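Local coordinates for beta-1,3-glucosyltransferase (Paecilomyces sp. J18, PDB 5JVV), which is a carbohydrate-active enzyme, probably of glycoside hydrolase family 16, built as a beta-jelly-roll of two curved, facing sheets, at residues F104-D109 and G115-I120; N129-H134 and I195-F200; M188-E193 and K237-V242; D23-P26 and H32-S35. All coordinates share one frame; numbering follows the deposited sequence.

Interaction 1. Residues F104-D109 and G115-I120; sequences FWTVGD and GEIDII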
loop_
_atom_site.group_PDB
_atom_site.type_symbol
_atom_site.label_atom_id
_atom_site.label_comp_id
_atom_site.label_asym_id
_atom_site.label_seq_id
_atom_site.Cartn_x
_atom_site.Cartn_y
_atom_site.Cartn_z
ATOM N N PHE A 104 0.475 0.203 0.787
ATOM C CA PHE A 104 1.851 -0.182 1.072
ATOM C C PHE A 104 2.684 0.842 0.318
ATOM O O PHE A 104 2.616 0.931 -0.908
ATOM C CB PHE A 104 2.135 -1.608 0.571
ATOM C CG PHE A 104 3.587 -2.020 0.658
ATOM C CD1 PHE A 104 4.391 -1.617 1.728
ATOM C CD2 PHE A 104 4.138 -2.859 -0.312
ATOM C CE1 PHE A 104 5.726 -2.022 1.809
ATOM C CE2 PHE A 104 5.479 -3.259 -0.251
ATOM C CZ PHE A 104 6.270 -2.842 0.822
ATOM N N TRP A 105 3.442 1.652 1.045
ATOM C CA TRP A 105 4.068 2.811 0.429
ATOM C C TRP A 105 5.310 3.248 1.195
ATOM O O TRP A 105 5.656 2.648 2.208
ATOM C CB TRP A 105 3.043 3.948 0.289
ATOM C CG TRP A 105 2.464 4.462 1.578
ATOM C CD1 TRP A 105 1.677 3.781 2.471
ATOM C CD2 TRP A 105 2.603 5.791 2.093
ATOM N NE1 TRP A 105 1.320 4.620 3.511
ATOM C CE2 TRP A 105 1.883 5.852 3.302
ATOM C CE3 TRP A 105 3.263 6.939 1.639
ATOM C CZ2 TRP A 105 1.810 7.021 4.074
ATOM C CZ3 TRP A 105 3.194 8.094 2.407
ATOM C CH2 TRP A 105 2.476 8.126 3.608
ATOM N N THR A 106 5.996 4.270 0.689
ATOM C CA THR A 106 7.214 4.756 1.335
ATOM C C THR A 106 7.144 6.260 1.515
ATOM O O THR A 106 6.575 6.966 0.686
ATOM C CB THR A 106 8.504 4.380 0.544
ATOM O OG1 THR A 106 8.726 5.322 -0.516
ATOM C CG2 THR A 106 8.425 2.952 -0.022
ATOM N N VAL A 107 7.718 6.746 2.605
ATOM C CA VAL A 107 7.663 8.174 2.884
ATOM C C VAL A 107 8.922 8.647 3.606
ATOM O O VAL A 107 9.548 7.889 4.350
ATOM C CB VAL A 107 6.404 8.503 3.713
ATOM C CG1 VAL A 107 6.542 8.010 5.139
ATOM C CG2 VAL A 107 6.093 9.997 3.671
ATOM N N GLY A 108 9.296 9.903 3.374
ATOM C CA GLY A 108 10.407 10.506 4.092
ATOM C C GLY A 108 9.952 11.072 5.425
ATOM O O GLY A 108 8.926 10.655 5.963
ATOM N N ASP A 109 10.701 12.035 5.956
ATOM C CA ASP A 109 10.406 12.566 7.286
ATOM C C ASP A 109 9.273 13.586 7.282
ATOM O O ASP A 109 8.714 13.904 8.332
ATOM C CB ASP A 109 11.663 13.166 7.919
ATOM C CG ASP A 109 12.727 12.126 8.193
ATOM O OD1 ASP A 109 13.888 12.341 7.785
ATOM O OD2 ASP A 109 12.400 11.093 8.816
ATOM N N GLY A 115 7.296 14.148 -1.501
ATOM C CA GLY A 115 6.901 13.093 -2.424
ATOM C C GLY A 115 6.799 11.748 -1.724
ATOM O O GLY A 115 6.987 11.653 -0.505
ATOM N N GLU A 116 6.503 10.704 -2.496
ATOM C CA GLU A 116 6.308 9.367 -1.934
ATOM C C GLU A 116 6.270 8.322 -3.041
ATOM O O GLU A 116 6.061 8.648 -4.218
ATOM C CB GLU A 116 5.000 9.308 -1.136
ATOM C CG GLU A 116 3.750 9.395 -1.994
ATOM C CD GLU A 116 2.499 9.654 -1.185
ATOM O OE1 GLU A 116 1.709 8.712 -0.941
ATOM O OE2 GLU A 116 2.298 10.811 -0.774
ATOM N N ILE A 117 6.482 7.063 -2.657
ATOM C CA ILE A 117 6.345 5.940 -3.571
ATOM C C ILE A 117 5.188 5.074 -3.092
ATOM O O ILE A 117 5.241 4.532 -1.993
ATOM C CB ILE A 117 7.620 5.074 -3.595
ATOM C CG1 ILE A 117 8.839 5.904 -4.012
ATOM C CG2 ILE A 117 7.443 3.873 -4.524
ATOM C CD1 ILE A 117 10.145 5.263 -3.584
ATOM N N ASP A 118 4.135 4.958 -3.894
ATOM C CA ASP A 118 2.984 4.143 -3.492
ATOM C C ASP A 118 3.029 2.837 -4.258
ATOM O O ASP A 118 2.807 2.825 -5.473
ATOM C CB ASP A 118 1.663 4.873 -3.776
ATOM C CG ASP A 118 1.587 6.230 -3.102
ATOM O OD1 ASP A 118 2.109 6.364 -1.981
ATOM O OD2 ASP A 118 1.022 7.163 -3.700
ATOM N N ILE A 119 3.346 1.748 -3.553
ATOM C CA ILE A 119 3.562 0.449 -4.187
ATOM C C ILE A 119 2.250 -0.307 -4.403
ATOM O O ILE A 119 1.986 -0.809 -5.506
ATOM C CB ILE A 119 4.532 -0.406 -3.363
ATOM C CG1 ILE A 119 5.879 0.320 -3.228
ATOM C CG2 ILE A 119 4.743 -1.772 -4.024
ATOM C CD1 ILE A 119 6.818 -0.350 -2.227
ATOM N N ILE A 120 1.449 -0.388 -3.341
ATOM C CA ILE A 120 0.083 -0.891 -3.409
ATOM C C ILE A 120 -0.813 0.214 -2.887
ATOM O O ILE A 120 -0.607 0.724 -1.779
ATOM C CB ILE A 120 -0.133 -2.133 -2.530
ATOM C CG1 ILE A 120 0.855 -3.238 -2.895
ATOM C CG2 ILE A 120 -1.574 -2.633 -2.680
ATOM C CD1 ILE A 120 0.827 -4.415 -1.914
HETATM O O HOH W 1 9.608 10.784 0.353
#

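Interaction 2. Residues N129-H134 and I195-F200; sequences NTMVLH and IKLWFF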
loop_
_atom_site.group_PDB
_atom_site.type_symbol
_atom_site.label_atom_id
_atom_site.label_comp_id
_atom_site.label_asym_id
_atom_site.label_seq_id
_atom_site.Cartn_x
_atom_site.Cartn_y
_atom_site.Cartn_z
ATOM N N ASN A 129 -4.491 -2.804 -9.002
ATOM C CA ASN A 129 -3.615 -1.919 -8.229
ATOM C C ASN A 129 -3.332 -0.606 -8.938
ATOM O O ASN A 129 -3.301 -0.551 -10.166
ATOM C CB ASN A 129 -2.287 -2.623 -7.938
ATOM C CG ASN A 129 -1.415 -1.860 -6.945
ATOM O OD1 ASN A 129 -1.924 -1.165 -6.055
ATOM N ND2 ASN A 129 -0.102 -1.987 -7.089
ATOM N N THR A 130 -3.150 0.454 -8.157
ATOM C CA THR A 130 -2.626 1.693 -8.724
ATOM C C THR A 130 -1.316 2.041 -8.052
ATOM O O THR A 130 -1.234 2.297 -6.855
ATOM C CB THR A 130 -3.608 2.891 -8.678
ATOM O OG1 THR A 130 -4.104 3.074 -7.348
ATOM C CG2 THR A 130 -4.771 2.665 -9.627
ATOM N N MET A 131 -0.262 2.003 -8.858
ATOM C CA MET A 131 1.074 2.375 -8.407
ATOM C C MET A 131 1.236 3.851 -8.706
ATOM O O MET A 131 0.906 4.299 -9.806
ATOM C CB MET A 131 2.132 1.576 -9.176
ATOM C CG MET A 131 2.054 0.065 -8.902
ATOM S SD MET A 131 2.921 -0.913 -10.135
ATOM C CE MET A 131 1.748 -0.787 -11.490
ATOM N N VAL A 132 1.724 4.618 -7.734
ATOM C CA VAL A 132 1.828 6.071 -7.902
ATOM C C VAL A 132 3.158 6.572 -7.356
ATOM O O VAL A 132 3.576 6.158 -6.273
ATOM C CB VAL A 132 0.715 6.818 -7.123
ATOM C CG1 VAL A 132 0.700 8.305 -7.496
ATOM C CG2 VAL A 132 -0.653 6.206 -7.379
ATOM N N LEU A 133 3.826 7.457 -8.097
ATOM C CA LEU A 133 4.912 8.234 -7.508
ATOM C C LEU A 133 4.519 9.703 -7.481
ATOM O O LEU A 133 3.812 10.180 -8.372
ATOM C CB LEU A 133 6.214 8.076 -8.299
ATOM C CG LEU A 133 7.213 7.023 -7.812
ATOM C CD1 LEU A 133 6.611 5.621 -7.772
ATOM C CD2 LEU A 133 8.474 7.036 -8.677
ATOM N N HIS A 134 4.966 10.404 -6.444
ATOM C CA HIS A 134 4.898 11.858 -6.402
ATOM C C HIS A 134 6.315 12.320 -6.148
ATOM O O HIS A 134 6.962 11.833 -5.219
ATOM C CB HIS A 134 4.000 12.338 -5.252
ATOM C CG HIS A 134 2.581 11.867 -5.343
ATOM N ND1 HIS A 134 1.623 12.531 -6.076
ATOM C CD2 HIS A 134 1.955 10.810 -4.776
ATOM C CE1 HIS A 134 0.468 11.900 -5.961
ATOM N NE2 HIS A 134 0.643 10.851 -5.179
ATOM N N ILE A 195 12.624 3.584 -10.496
ATOM C CA ILE A 195 11.986 2.685 -9.549
ATOM C C ILE A 195 11.121 1.744 -10.369
ATOM O O ILE A 195 10.254 2.183 -11.129
ATOM C CB ILE A 195 11.140 3.458 -8.518
ATOM C CG1 ILE A 195 12.075 4.144 -7.520
ATOM C CG2 ILE A 195 10.200 2.515 -7.778
ATOM C CD1 ILE A 195 11.466 5.336 -6.848
ATOM N N LYS A 196 11.381 0.446 -10.246
ATOM C CA LYS A 196 10.587 -0.556 -10.950
ATOM C C LYS A 196 9.803 -1.376 -9.948
ATOM O O LYS A 196 10.340 -1.764 -8.907
ATOM C CB LYS A 196 11.486 -1.468 -11.780
ATOM C CG LYS A 196 12.088 -0.779 -12.992
ATOM C CD LYS A 196 13.087 -1.696 -13.695
ATOM C CE LYS A 196 13.700 -1.025 -14.912
ATOM N NZ LYS A 196 14.664 -1.943 -15.617
ATOM N N LEU A 197 8.535 -1.631 -10.260
ATOM C CA LEU A 197 7.667 -2.419 -9.380
ATOM C C LEU A 197 7.135 -3.646 -10.112
ATOM O O LEU A 197 6.706 -3.538 -11.265
ATOM C CB LEU A 197 6.498 -1.573 -8.870
ATOM C CG LEU A 197 6.863 -0.273 -8.150
ATOM C CD1 LEU A 197 5.601 0.530 -7.829
ATOM C CD2 LEU A 197 7.618 -0.586 -6.873
ATOM N N TRP A 198 7.171 -4.802 -9.445
ATOM C CA TRP A 198 6.628 -6.037 -10.003
ATOM C C TRP A 198 5.596 -6.625 -9.051
ATOM O O TRP A 198 5.712 -6.484 -7.832
ATOM C CB TRP A 198 7.715 -7.102 -10.180
ATOM C CG TRP A 198 8.798 -6.849 -11.198
ATOM C CD1 TRP A 198 8.868 -7.352 -12.477
ATOM C CD2 TRP A 198 10.006 -6.104 -10.996
ATOM N NE1 TRP A 198 10.032 -6.935 -13.085
ATOM C CE2 TRP A 198 10.746 -6.166 -12.200
ATOM C CE3 TRP A 198 10.526 -5.371 -9.921
ATOM C CZ2 TRP A 198 11.983 -5.541 -12.351
ATOM C CZ3 TRP A 198 11.757 -4.749 -10.074
ATOM C CH2 TRP A 198 12.471 -4.836 -11.285
ATOM N N PHE A 199 4.595 -7.298 -9.613
ATOM C CA PHE A 199 3.699 -8.139 -8.829
ATOM C C PHE A 199 3.789 -9.555 -9.376
ATOM O O PHE A 199 3.610 -9.764 -10.580
ATOM C CB PHE A 199 2.256 -7.636 -8.882
ATOM C CG PHE A 199 1.244 -8.674 -8.477
ATOM C CD1 PHE A 199 1.305 -9.283 -7.224
ATOM C CD2 PHE A 199 0.237 -9.054 -9.354
ATOM C CE1 PHE A 199 0.369 -10.247 -6.853
ATOM C CE2 PHE A 199 -0.699 -10.024 -8.989
ATOM C CZ PHE A 199 -0.632 -10.614 -7.747
ATOM N N PHE A 200 4.093 -10.511 -8.498
ATOM C CA PHE A 200 4.158 -11.924 -8.863
ATOM C C PHE A 200 3.074 -12.663 -8.113
ATOM O O PHE A 200 3.146 -12.786 -6.888
ATOM C CB PHE A 200 5.508 -12.516 -8.482
ATOM C CG PHE A 200 6.682 -11.746 -9.021
ATOM C CD1 PHE A 200 6.947 -11.728 -10.379
ATOM C CD2 PHE A 200 7.529 -11.054 -8.160
ATOM C CE1 PHE A 200 8.027 -11.020 -10.873
ATOM C CE2 PHE A 200 8.613 -10.355 -8.640
ATOM C CZ PHE A 200 8.867 -10.335 -9.999
#

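Interaction 3. Residues M188-E193 and K237-V242; sequences MQWTDE and KPQKLV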
loop_
_atom_site.group_PDB
_atom_site.type_symbol
_atom_site.label_atom_id
_atom_site.label_comp_id
_atom_site.label_asym_id
_atom_site.label_seq_id
_atom_site.Cartn_x
_atom_site.Cartn_y
_atom_site.Cartn_z
ATOM N N MET A 188 10.148 -4.158 -5.342
ATOM C CA MET A 188 10.614 -2.867 -5.834
ATOM C C MET A 188 12.120 -2.893 -6.024
ATOM O O MET A 188 12.850 -3.299 -5.119
ATOM C CB MET A 188 10.265 -1.753 -4.845
ATOM C CG MET A 188 10.882 -0.419 -5.259
ATOM S SD MET A 188 10.370 1.001 -4.271
ATOM C CE MET A 188 10.917 0.514 -2.640
ATOM N N GLN A 189 12.579 -2.461 -7.200
ATOM C CA GLN A 189 13.990 -2.158 -7.407
ATOM C C GLN A 189 14.140 -0.647 -7.534
ATOM O O GLN A 189 13.469 -0.022 -8.356
ATOM C CB GLN A 189 14.526 -2.817 -8.669
ATOM C CG GLN A 189 16.024 -2.598 -8.865
ATOM C CD GLN A 189 16.527 -3.106 -10.202
ATOM O OE1 GLN A 189 15.754 -3.289 -11.140
ATOM N NE2 GLN A 189 17.833 -3.331 -10.293
ATOM N N TRP A 190 15.021 -0.070 -6.723
ATOM C CA TRP A 190 15.213 1.385 -6.685
ATOM C C TRP A 190 16.680 1.704 -6.979
ATOM O O TRP A 190 17.569 1.305 -6.224
ATOM C CB TRP A 190 14.784 1.880 -5.296
ATOM C CG TRP A 190 15.101 3.310 -4.899
ATOM C CD1 TRP A 190 15.575 4.323 -5.688
ATOM C CD2 TRP A 190 14.942 3.865 -3.586
ATOM N NE1 TRP A 190 15.721 5.472 -4.938
ATOM C CE2 TRP A 190 15.346 5.212 -3.644
ATOM C CE3 TRP A 190 14.499 3.346 -2.368
ATOM C CZ2 TRP A 190 15.324 6.045 -2.529
ATOM C CZ3 TRP A 190 14.470 4.173 -1.259
ATOM C CH2 TRP A 190 14.884 5.509 -1.346
ATOM N N THR A 191 16.927 2.394 -8.095
ATOM C CA THR A 191 18.277 2.832 -8.470
ATOM C C THR A 191 18.234 4.333 -8.694
ATOM O O THR A 191 17.173 4.926 -8.568
ATOM C CB THR A 191 18.774 2.155 -9.762
ATOM O OG1 THR A 191 18.044 2.669 -10.886
ATOM C CG2 THR A 191 18.608 0.653 -9.688
ATOM N N ASP A 192 19.364 4.953 -9.026
ATOM C CA ASP A 192 19.361 6.391 -9.276
ATOM C C ASP A 192 18.389 6.720 -10.402
ATOM O O ASP A 192 17.672 7.723 -10.350
ATOM C CB ASP A 192 20.754 6.879 -9.690
ATOM C CG ASP A 192 21.668 7.161 -8.509
ATOM O OD1 ASP A 192 21.182 7.238 -7.363
ATOM O OD2 ASP A 192 22.888 7.326 -8.739
ATOM N N GLU A 193 18.364 5.866 -11.417
ATOM C CA GLU A 193 17.648 6.177 -12.649
ATOM C C GLU A 193 16.169 5.827 -12.613
ATOM O O GLU A 193 15.362 6.466 -13.295
ATOM C CB GLU A 193 18.317 5.467 -13.821
ATOM C CG GLU A 193 19.696 6.019 -14.133
ATOM C CD GLU A 193 20.569 5.043 -14.900
ATOM O OE1 GLU A 193 20.092 3.937 -15.236
ATOM O OE2 GLU A 193 21.741 5.385 -15.163
ATOM N N LYS A 237 15.011 10.665 -0.645
ATOM C CA LYS A 237 15.914 10.375 0.426
ATOM C C LYS A 237 15.608 9.010 1.053
ATOM O O LYS A 237 14.664 8.451 0.690
ATOM C CB LYS A 237 15.820 11.459 1.429
ATOM C CG LYS A 237 16.369 12.663 0.772
ATOM C CD LYS A 237 16.243 13.850 1.597
ATOM C CE LYS A 237 17.019 14.951 0.949
ATOM N NZ LYS A 237 16.819 15.883 2.002
ATOM N N PRO A 238 16.408 8.521 1.975
ATOM C CA PRO A 238 16.050 7.224 2.566
ATOM C C PRO A 238 14.596 7.239 3.067
ATOM O O PRO A 238 14.147 8.248 3.622
ATOM C CB PRO A 238 17.045 7.086 3.724
ATOM C CG PRO A 238 18.256 7.859 3.256
ATOM C CD PRO A 238 17.690 9.034 2.503
ATOM N N GLN A 239 13.862 6.147 2.826
ATOM C CA GLN A 239 12.412 6.122 3.030
ATOM C C GLN A 239 12.040 5.146 4.126
ATOM O O GLN A 239 12.678 4.114 4.271
ATOM C CB GLN A 239 11.708 5.647 1.750
ATOM C CG GLN A 239 11.931 6.528 0.528
ATOM C CD GLN A 239 11.116 7.793 0.584
ATOM O OE1 GLN A 239 9.893 7.766 0.425
ATOM N NE2 GLN A 239 11.784 8.924 0.825
ATOM N N LYS A 240 10.992 5.462 4.870
ATOM C CA LYS A 240 10.361 4.478 5.743
ATOM C C LYS A 240 9.334 3.710 4.928
ATOM O O LYS A 240 8.636 4.305 4.103
ATOM C CB LYS A 240 9.646 5.175 6.892
ATOM C CG LYS A 240 10.574 5.853 7.877
ATOM C CD LYS A 240 9.780 6.554 8.964
ATOM C CE LYS A 240 8.915 7.665 8.387
ATOM N NZ LYS A 240 8.499 8.655 9.435
ATOM N N LEU A 241 9.240 2.405 5.166
ATOM C CA LEU A 241 8.177 1.585 4.582
ATOM C C LEU A 241 6.937 1.657 5.464
ATOM O O LEU A 241 7.038 1.619 6.695
ATOM C CB LEU A 241 8.635 0.132 4.458
ATOM C CG LEU A 241 9.850 -0.104 3.557
ATOM C CD1 LEU A 241 10.311 -1.558 3.603
ATOM C CD2 LEU A 241 9.516 0.297 2.140
ATOM N N VAL A 242 5.766 1.752 4.838
ATOM C CA VAL A 242 4.520 1.935 5.577
ATOM C C VAL A 242 3.444 0.984 5.078
ATOM O O VAL A 242 3.243 0.838 3.871
ATOM C CB VAL A 242 3.977 3.380 5.432
ATOM C CG1 VAL A 242 2.734 3.581 6.305
ATOM C CG2 VAL A 242 5.052 4.412 5.788
#

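Interaction 4. Residues D23-P26 and H32-S35; sequences DRDP and HYVS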
loop_
_atom_site.group_PDB
_atom_site.type_symbol
_atom_site.label_atom_id
_atom_site.label_comp_id
_atom_site.label_asym_id
_atom_site.label_seq_id
_atom_site.Cartn_x
_atom_site.Cartn_y
_atom_site.Cartn_z
ATOM N N ASP A 23 -1.589 8.851 15.673
ATOM C CA ASP A 23 -2.172 10.191 15.653
ATOM C C ASP A 23 -3.308 10.285 14.635
ATOM O O ASP A 23 -3.647 9.295 13.975
ATOM C CB ASP A 23 -1.096 11.222 15.331
ATOM C CG ASP A 23 -0.086 11.369 16.445
ATOM O OD1 ASP A 23 -0.492 11.301 17.625
ATOM O OD2 ASP A 23 1.110 11.547 16.139
ATOM N N ARG A 24 -3.895 11.475 14.514
ATOM C CA ARG A 24 -4.956 11.695 13.536
ATOM C C ARG A 24 -4.417 11.419 12.145
ATOM O O ARG A 24 -3.262 11.730 11.841
ATOM C CB ARG A 24 -5.497 13.127 13.607
ATOM C CG ARG A 24 -6.250 13.454 14.881
ATOM C CD ARG A 24 -6.911 14.823 14.772
ATOM N NE ARG A 24 -7.021 15.473 16.074
ATOM C CZ ARG A 24 -6.090 16.274 16.585
ATOM N NH1 ARG A 24 -4.983 16.526 15.897
ATOM N NH2 ARG A 24 -6.263 16.824 17.781
ATOM N N ASP A 25 -5.250 10.816 11.303
ATOM C CA ASP A 25 -4.822 10.447 9.952
ATOM C C ASP A 25 -4.400 11.659 9.123
ATOM O O ASP A 25 -5.186 12.590 8.949
ATOM C CB ASP A 25 -5.959 9.728 9.232
ATOM C CG ASP A 25 -5.555 9.244 7.857
ATOM O OD1 ASP A 25 -4.347 9.029 7.641
ATOM O OD2 ASP A 25 -6.437 9.086 6.985
ATOM N N PRO A 26 -3.160 11.650 8.595
ATOM C CA PRO A 26 -2.767 12.766 7.722
ATOM C C PRO A 26 -3.655 12.890 6.480
ATOM O O PRO A 26 -3.815 14.004 5.964
ATOM C CB PRO A 26 -1.337 12.401 7.330
ATOM C CG PRO A 26 -0.839 11.614 8.507
ATOM C CD PRO A 26 -2.019 10.764 8.892
ATOM N N HIS A 32 -9.310 5.416 13.256
ATOM C CA HIS A 32 -8.738 5.637 14.571
ATOM C C HIS A 32 -7.503 4.754 14.660
ATOM O O HIS A 32 -7.587 3.562 14.969
ATOM C CB HIS A 32 -9.757 5.270 15.648
ATOM C CG HIS A 32 -9.371 5.683 17.038
ATOM N ND1 HIS A 32 -8.114 6.138 17.370
ATOM C CD2 HIS A 32 -10.098 5.714 18.181
ATOM C CE1 HIS A 32 -8.080 6.426 18.659
ATOM N NE2 HIS A 32 -9.268 6.180 19.174
ATOM N N TYR A 33 -6.354 5.342 14.369
ATOM C CA TYR A 33 -5.104 4.602 14.411
ATOM C C TYR A 33 -4.711 4.384 15.870
ATOM O O TYR A 33 -4.692 5.335 16.662
ATOM C CB TYR A 33 -4.028 5.385 13.683
ATOM C CG TYR A 33 -4.056 5.253 12.175
ATOM C CD1 TYR A 33 -4.317 4.032 11.554
ATOM C CD2 TYR A 33 -3.796 6.353 11.369
ATOM C CE1 TYR A 33 -4.308 3.923 10.163
ATOM C CE2 TYR A 33 -3.795 6.252 9.986
ATOM C CZ TYR A 33 -4.049 5.034 9.393
ATOM O OH TYR A 33 -4.026 4.933 8.017
ATOM N N VAL A 34 -4.396 3.143 16.224
ATOM C CA VAL A 34 -4.106 2.797 17.623
ATOM C C VAL A 34 -2.711 2.199 17.824
ATOM O O VAL A 34 -2.072 1.733 16.880
ATOM C CB VAL A 34 -5.160 1.850 18.212
ATOM C CG1 VAL A 34 -6.531 2.519 18.197
ATOM C CG2 VAL A 34 -5.189 0.529 17.444
ATOM N N SER A 35 -2.245 2.222 19.073
ATOM C CA SER A 35 -0.925 1.706 19.420
ATOM C C SER A 35 -0.905 0.197 19.291
ATOM O O SER A 35 -1.961 -0.442 19.209
ATOM C CB SER A 35 -0.553 2.093 20.846
ATOM O OG SER A 35 -1.406 1.438 21.774
HETATM O O HOH W 2 -6.158 8.311 14.189
HETATM O O HOH W 3 -2.843 6.988 6.589
#

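Interaction 1. Residues F104-D109 and G115-I120
One face of the F104 ring carries CD1 of I119, a CH-pi contact with the methyl 4.1 Å from the ring centroid, while CD1 of I120 lies near the ring plane at the edge. F104 CG is anti to its backbone N (chi1 172°), which lays the ring alongside I119; F243 stacks on the same ring. The W105 indole meets two carboxylates obliquely: E116 OE1 comes to 3.5 Å from W105 CE3, and D118 OD1 to 3.8 Å from the same carbon. W105 NE1 bonds to D244, and the other oxygen of E116, OE2, to W111 NE1. The strands form an antiparallel hairpin interrupted by a classic beta bulge, in which I119 and I120 both face F104. F104 O is gripped twice, by I119 N at 2.9 Å and by I120 N at 3.0 Å. E116, D118 and E121 match the E-x-D-x-x-E pattern of GH16 enzymes, and the bulge falls within it. Past the bulge, T106 N bonds to I117 O at 2.8 Å. T106 OG1 lies against the I117 side chain, 3.3 Å from I117 CB, and bonds to Q239 OE1.

Interaction 2. Residues N129-H134 and I195-F200
M131 is the first residue of 129-134 to meet 195-200, its thioether running past L197 in the opposite direction. M131 CG lies 3.7 Å from L197 CD1, and M131 SD lies 3.8 Å from the same methyl. The bend at chi3 (-75°) turns the end of the methionine chain aside, so that it is the flank, CB, CG and SD, that covers L197 CD1; M131 SD also reaches L197 CB at 3.9 Å. Here the two sheets of the jelly-roll sandwich face each other: strand 130-134 belongs to the mixed sheet and strand 195-201 to the antiparallel one. No hydrogen bond crosses between the segments, and the contact is made wholly by apolar side chains, all four of them buried. The backbones stay well apart, with the CA atoms of M131 and L197 separated by 8.2 Å and those of L133 and I195 by 9.2 Å. After V132, whose CB points away from 195-200, L133 points back into the interior, where its CD2 methyl touches I195 CD1 at 3.9 Å, the two branched chains meeting at a slant. F226, from strand 224-226 beside 195-201, packs against M131, L133 and L197, and M188, from the strand that pairs with 195-201 through 184-190, packs against I195 and L197.

Interaction 3. Residues M188-E193 and K237-V242
K237 meets W190 through its carbonyl: K237 O sits in the indole plane, at the edge, 3.6 Å from W190 CH2. K237 directs its CB away from W190. P238 approaches with its backbone, CA lying 4.4 Å from W190 CH2. Q239 then brings its CG methylene to 3.6 Å from W190 CH2, and its chain folds back at chi2. That fold carries the amide toward the segment's own start, where Q239 NE2 donates to K237 O at 2.9 Å with an N-H...O angle of 161°. The nitrogen stands 40° out of the carbonyl plane, although the oxygen lies close to the plane of the glutamine amide. One carbonyl oxygen therefore both receives the glutamine N-H and borders the indole edge. Amide and indole planes are 82° apart. The other end of the indole is fixed by W190 NE1, which bonds to G233 O, while H83 stacks on the ring. W190 ends strand 184-190, which is paired with strands 84-90 and 195-201, whereas 237-239 leads into strand 240-247, between strands 70-77 and 100-107 of the other sheet.

Interaction 4. Residues D23-P26 and H32-S35
The close part of this contact is the edge of the Y33 ring against D23 and D25. D25 OD1 comes to 3.7 Å from Y33 CE2, with the carboxylate plane turned 85° from the ring, and D23 O lies in the ring plane 3.9 Å from Y33 CD2. With chi1 near 180° (-177°) the D25 carboxylate swings beside the carbonyl carbon and its OD1 meets the ring edge, while OD2 accepts bonds from T27 OG1, G29 N and T246 OG1. Such a threefold grip should fix the rotation of the carboxylate firmly. No direct hydrogen bond joins the two segments; their polar links pass through water. One water donates to D23 O at 2.7 Å and accepts from Y33 N at 3.0 Å; another donates to D25 OD1 at 2.7 Å and lies 2.8 Å from Y33 OH. On the solvent side, D23 and R24 are exposed, and their CB atoms point away from 32-35. Y33 itself is buried, packed on R74, D244 and T246. The arrangement is a water-bridged loop connecting strands 18-20 and 31-33, both of which pair with strand 70-77 in the mixed sheet of the jelly roll; S35 then serves as N-cap of helix 36-41.

How the interactions relate
Interactions 1, 2 and 3 are contiguous, whereas interaction 4 stands apart. Strand 116-121 joins interaction 1 to interaction 2 through D118 N and V132 O, 2.7 Å apart, and strand 100-107 joins it to interaction 3 through W105 O and V242 N, 2.8 Å apart. In the opposite sheet, K196 N meets Q189 O at 2.9 Å, tying interaction 2 to interaction 3. These two therefore span the sandwich at neighbouring places, their centres about 12 Å apart, while interaction 1 lies within one sheet and holds the first two acids of the probable GH16 signature. Interaction 4 belongs to that same mixed sheet, with its centre about 17 Å from that of interaction 1 and about 25 Å from those of interactions 2 and 3.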